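Local coordinates for protein Hth-type dhaklm operon transcriptional activator DHAS (Lactococcus lactis, PDB 2IU5) that activates transcription of the dhaKLM operon together with DhaQ in response to dihydroxyacetone, binding an inverted repeat at the promoter as a TetR-family homodimer, at residues Q83-D94 / N165-V175. The protein carries 1 engineered substitution. Sequence-based numbering, arbitrary orientation.
Sequences QNELLLLLRYLD and NSLEKLYSQIV
The Tyr171 side chain packs as a knob into the hole among Gln83, Leu86, Leu87 and Leu90 of helix 82-95. With its CG anti to the backbone N (chi1 176°), the ring is carried across to the helix, where Leu87 CB lies over one face, 3.9 Å from the ring centroid, a CH-pi contact. Val175 CG2 sits above the opposite face toward the rim, and Leu86 CG meets the edge at Tyr171 CE1. Tyr171 OH donates to Gln83 O at 2.6 Å from 58° above the carbonyl plane, while Leu87 N reaches the same oxygen from the other face. A phenylalanine here would probably leave Gln83 O without the hydroxyl donor, with Leu87 N remaining on its other face.

Both segments belong to the all-helical C-terminal region of this TetR-family regulator; the axes of segments 83-94 and 171-175 make an angle of 141°, roughly antiparallel. On the inner side Leu86 and Leu93 also touch Trp118 of helix 110-132, and Leu93 CB presses on Leu167 CD2 at 3.4 Å, tighter than usual for carbons.

The charged contacts lie toward the Asp94 end. Glu168 N donates to Asp94 OD2 at 2.9 Å, on the syn side; Leu167 N also points to Asp94 OD1, whose position is less certain. Glu168 forms a salt bridge with Arg91 (OE2 to NH2 2.9 Å), and a water donating to both Asp94 OD2 and Glu168 OE1 links the two acids.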
loop_
_atom_site.group_PDB
_atom_site.type_symbol
_atom_site.label_atom_id
_atom_site.label_comp_id
_atom_site.label_asym_id
_atom_site.label_seq_id
_atom_site.Cartn_x
_atom_site.Cartn_y
_atom_site.Cartn_z
ATOM N N GLN A 83 2.208 -3.809 20.649
ATOM C CA GLN A 83 2.752 -5.072 20.155
ATOM C C GLN A 83 1.719 -6.169 20.388
ATOM O O GLN A 83 1.534 -7.032 19.529
ATOM C CB GLN A 83 4.096 -5.432 20.797
ATOM C CG GLN A 83 5.151 -4.375 20.486
ATOM C CD GLN A 83 6.539 -4.783 20.897
ATOM O OE1 GLN A 83 6.907 -5.963 20.829
ATOM N NE2 GLN A 83 7.323 -3.804 21.331
ATOM N N ASN A 84 1.045 -6.139 21.537
ATOM C CA ASN A 84 -0.022 -7.120 21.804
ATOM C C ASN A 84 -1.205 -6.893 20.861
ATOM O O ASN A 84 -1.815 -7.832 20.356
ATOM C CB ASN A 84 -0.456 -7.018 23.276
ATOM C CG ASN A 84 0.638 -7.473 24.231
ATOM O OD1 ASN A 84 1.445 -8.316 23.854
ATOM N ND2 ASN A 84 0.677 -6.928 25.457
ATOM N N GLU A 85 -1.542 -5.637 20.607
ATOM C CA GLU A 85 -2.656 -5.358 19.705
ATOM C C GLU A 85 -2.409 -5.824 18.282
ATOM O O GLU A 85 -3.298 -6.392 17.622
ATOM C CB GLU A 85 -2.974 -3.862 19.739
ATOM C CG GLU A 85 -3.554 -3.526 21.092
ATOM C CD GLU A 85 -3.066 -2.209 21.658
ATOM O OE1 GLU A 85 -2.484 -1.405 20.890
ATOM O OE2 GLU A 85 -3.270 -1.985 22.873
ATOM N N LEU A 86 -1.201 -5.596 17.788
ATOM C CA LEU A 86 -0.846 -6.093 16.473
ATOM C C LEU A 86 -0.993 -7.608 16.394
ATOM O O LEU A 86 -1.566 -8.111 15.420
ATOM C CB LEU A 86 0.573 -5.655 16.107
ATOM C CG LEU A 86 1.090 -6.311 14.833
ATOM C CD1 LEU A 86 0.241 -5.912 13.609
ATOM C CD2 LEU A 86 2.564 -5.867 14.667
ATOM N N LEU A 87 -0.495 -8.336 17.386
ATOM C CA LEU A 87 -0.644 -9.796 17.402
ATOM C C LEU A 87 -2.119 -10.176 17.349
ATOM O O LEU A 87 -2.527 -11.018 16.545
ATOM C CB LEU A 87 0.024 -10.418 18.623
ATOM C CG LEU A 87 -0.177 -11.927 18.749
ATOM C CD1 LEU A 87 0.411 -12.635 17.526
ATOM C CD2 LEU A 87 0.482 -12.387 20.062
ATOM N N LEU A 88 -2.931 -9.566 18.200
ATOM C CA LEU A 88 -4.359 -9.923 18.202
ATOM C C LEU A 88 -5.068 -9.559 16.905
ATOM O O LEU A 88 -5.956 -10.288 16.442
ATOM C CB LEU A 88 -5.063 -9.358 19.432
ATOM C CG LEU A 88 -4.465 -9.962 20.719
ATOM C CD1 LEU A 88 -5.261 -9.534 21.933
ATOM C CD2 LEU A 88 -4.358 -11.502 20.666
ATOM N N LEU A 89 -4.691 -8.447 16.301
ATOM C CA LEU A 89 -5.225 -8.112 14.987
ATOM C C LEU A 89 -4.853 -9.148 13.916
ATOM O O LEU A 89 -5.712 -9.600 13.127
ATOM C CB LEU A 89 -4.734 -6.713 14.625
ATOM C CG LEU A 89 -5.259 -6.137 13.332
ATOM C CD1 LEU A 89 -6.777 -6.102 13.330
ATOM C CD2 LEU A 89 -4.681 -4.747 13.091
ATOM N N LEU A 90 -3.584 -9.551 13.846
ATOM C CA LEU A 90 -3.201 -10.585 12.885
ATOM C C LEU A 90 -3.957 -11.892 13.130
ATOM O O LEU A 90 -4.421 -12.528 12.184
ATOM C CB LEU A 90 -1.686 -10.837 12.910
ATOM C CG LEU A 90 -0.883 -9.608 12.488
ATOM C CD1 LEU A 90 0.625 -9.893 12.649
ATOM C CD2 LEU A 90 -1.203 -9.165 11.052
ATOM N N ARG A 91 -4.075 -12.301 14.387
ATOM C CA ARG A 91 -4.841 -13.488 14.723
ATOM C C ARG A 91 -6.304 -13.373 14.313
ATOM O O ARG A 91 -6.883 -14.337 13.822
ATOM C CB ARG A 91 -4.760 -13.759 16.216
ATOM C CG ARG A 91 -3.465 -14.413 16.595
ATOM C CD ARG A 91 -3.464 -14.973 18.014
ATOM N NE ARG A 91 -2.135 -15.480 18.264
ATOM C CZ ARG A 91 -1.650 -15.689 19.481
ATOM N NH1 ARG A 91 -2.411 -15.428 20.542
ATOM N NH2 ARG A 91 -0.426 -16.155 19.626
ATOM N N TYR A 92 -6.903 -12.211 14.514
ATOM C CA TYR A 92 -8.293 -11.978 14.143
ATOM C C TYR A 92 -8.448 -12.124 12.645
ATOM O O TYR A 92 -9.401 -12.755 12.155
ATOM C CB TYR A 92 -8.681 -10.572 14.591
ATOM C CG TYR A 92 -9.978 -10.053 13.980
ATOM C CD1 TYR A 92 -11.215 -10.410 14.510
ATOM C CD2 TYR A 92 -9.948 -9.201 12.879
ATOM C CE1 TYR A 92 -12.397 -9.924 13.948
ATOM C CE2 TYR A 92 -11.108 -8.711 12.310
ATOM C CZ TYR A 92 -12.324 -9.080 12.851
ATOM O OH TYR A 92 -13.449 -8.572 12.254
ATOM N N LEU A 93 -7.518 -11.549 11.889
ATOM C CA LEU A 93 -7.610 -11.618 10.425
ATOM C C LEU A 93 -7.405 -13.048 9.948
ATOM O O LEU A 93 -8.057 -13.480 8.985
ATOM C CB LEU A 93 -6.615 -10.671 9.742
ATOM C CG LEU A 93 -6.949 -9.215 10.068
ATOM C CD1 LEU A 93 -5.794 -8.355 9.567
ATOM C CD2 LEU A 93 -8.239 -8.774 9.400
ATOM N N ASP A 94 -6.519 -13.805 10.592
ATOM C CA ASP A 94 -6.355 -15.220 10.236
ATOM C C ASP A 94 -7.627 -16.053 10.517
ATOM O O ASP A 94 -8.051 -16.857 9.685
ATOM C CB ASP A 94 -5.196 -15.832 11.027
ATOM C CG ASP A 94 -3.844 -15.568 10.408
ATOM O OD1 ASP A 94 -3.797 -15.144 9.226
ATOM O OD2 ASP A 94 -2.825 -15.785 11.113
ATOM N N ASN A 165 -2.787 -17.062 2.946
ATOM C CA ASN A 165 -1.536 -17.270 3.687
ATOM C C ASN A 165 -1.640 -16.751 5.132
ATOM O O ASN A 165 -2.374 -15.808 5.399
ATOM C CB ASN A 165 -0.385 -16.557 2.963
ATOM C CG ASN A 165 -0.096 -17.128 1.588
ATOM O OD1 ASN A 165 0.140 -16.387 0.640
ATOM N ND2 ASN A 165 -0.112 -18.444 1.476
ATOM N N SER A 166 -0.909 -17.359 6.064
ATOM C CA SER A 166 -1.059 -17.032 7.475
ATOM C C SER A 166 -0.465 -15.647 7.744
ATOM O O SER A 166 0.641 -15.332 7.294
ATOM C CB SER A 166 -0.310 -18.053 8.336
ATOM O OG SER A 166 0.035 -17.462 9.585
ATOM N N LEU A 167 -1.198 -14.827 8.477
ATOM C CA LEU A 167 -0.707 -13.515 8.879
ATOM C C LEU A 167 0.157 -13.586 10.129
ATOM O O LEU A 167 1.144 -12.852 10.241
ATOM C CB LEU A 167 -1.883 -12.560 9.120
ATOM C CG LEU A 167 -2.641 -12.032 7.895
ATOM C CD1 LEU A 167 -3.401 -13.167 7.197
ATOM C CD2 LEU A 167 -3.582 -10.906 8.289
ATOM N N GLU A 168 -0.211 -14.460 11.062
ATOM C CA GLU A 168 0.529 -14.493 12.323
ATOM C C GLU A 168 1.990 -14.853 12.100
ATOM O O GLU A 168 2.868 -14.447 12.867
ATOM C CB GLU A 168 -0.127 -15.439 13.331
ATOM C CG GLU A 168 0.686 -15.548 14.626
ATOM C CD GLU A 168 -0.151 -16.109 15.769
ATOM O OE1 GLU A 168 -1.366 -16.245 15.564
ATOM O OE2 GLU A 168 0.407 -16.406 16.850
ATOM N N LYS A 169 2.290 -15.613 11.049
ATOM C CA LYS A 169 3.668 -15.965 10.769
ATOM C C LYS A 169 4.538 -14.753 10.475
ATOM O O LYS A 169 5.769 -14.861 10.562
ATOM C CB LYS A 169 3.792 -17.047 9.688
ATOM C CG LYS A 169 3.642 -16.569 8.267
ATOM C CD LYS A 169 3.921 -17.719 7.297
ATOM C CE LYS A 169 3.573 -17.327 5.866
ATOM N NZ LYS A 169 4.211 -18.289 4.924
ATOM N N LEU A 170 3.898 -13.636 10.136
ATOM C CA LEU A 170 4.629 -12.414 9.799
ATOM C C LEU A 170 4.889 -11.532 11.000
ATOM O O LEU A 170 5.553 -10.498 10.882
ATOM C CB LEU A 170 3.866 -11.606 8.767
ATOM C CG LEU A 170 3.502 -12.383 7.507
ATOM C CD1 LEU A 170 2.695 -11.445 6.627
ATOM C CD2 LEU A 170 4.774 -12.836 6.802
ATOM N N TYR A 171 4.368 -11.939 12.153
ATOM C CA TYR A 171 4.325 -11.023 13.284
ATOM C C TYR A 171 5.712 -10.591 13.724
ATOM O O TYR A 171 5.957 -9.400 13.868
ATOM C CB TYR A 171 3.583 -11.711 14.419
ATOM C CG TYR A 171 3.542 -10.926 15.695
ATOM C CD1 TYR A 171 2.936 -9.681 15.745
ATOM C CD2 TYR A 171 4.106 -11.443 16.829
ATOM C CE1 TYR A 171 2.895 -8.958 16.928
ATOM C CE2 TYR A 171 4.080 -10.748 18.013
ATOM C CZ TYR A 171 3.468 -9.501 18.045
ATOM O OH TYR A 171 3.449 -8.816 19.239
ATOM N N SER A 172 6.622 -11.540 13.935
ATOM C CA SER A 172 7.939 -11.164 14.440
ATOM C C SER A 172 8.642 -10.241 13.450
ATOM O O SER A 172 9.330 -9.290 13.841
ATOM C CB SER A 172 8.790 -12.405 14.729
ATOM O OG SER A 172 9.017 -13.184 13.569
ATOM N N GLN A 173 8.478 -10.510 12.157
ATOM C CA GLN A 173 9.169 -9.651 11.189
ATOM C C GLN A 173 8.589 -8.237 11.181
ATOM O O GLN A 173 9.336 -7.258 11.090
ATOM C CB GLN A 173 9.096 -10.272 9.791
ATOM C CG GLN A 173 9.953 -11.524 9.660
ATOM C CD GLN A 173 9.767 -12.198 8.324
ATOM O OE1 GLN A 173 10.519 -11.929 7.380
ATOM N NE2 GLN A 173 8.769 -13.068 8.233
ATOM N N ILE A 174 7.268 -8.108 11.278
ATOM C CA ILE A 174 6.675 -6.791 11.268
ATOM C C ILE A 174 7.105 -6.015 12.506
ATOM O O ILE A 174 7.518 -4.868 12.392
ATOM C CB ILE A 174 5.142 -6.824 11.116
ATOM C CG1 ILE A 174 4.787 -7.415 9.740
ATOM C CG2 ILE A 174 4.571 -5.412 11.321
ATOM C CD1 ILE A 174 3.330 -7.900 9.639
ATOM N N VAL A 175 7.012 -6.636 13.683
ATOM C CA VAL A 175 7.430 -5.959 14.917
ATOM C C VAL A 175 8.886 -5.493 14.827
ATOM O O VAL A 175 9.224 -4.369 15.205
ATOM C CB VAL A 175 7.210 -6.882 16.136
ATOM C CG1 VAL A 175 7.796 -6.258 17.410
ATOM C CG2 VAL A 175 5.731 -7.145 16.299
HETATM O O HOH W 1 -3.122 -16.923 13.719
#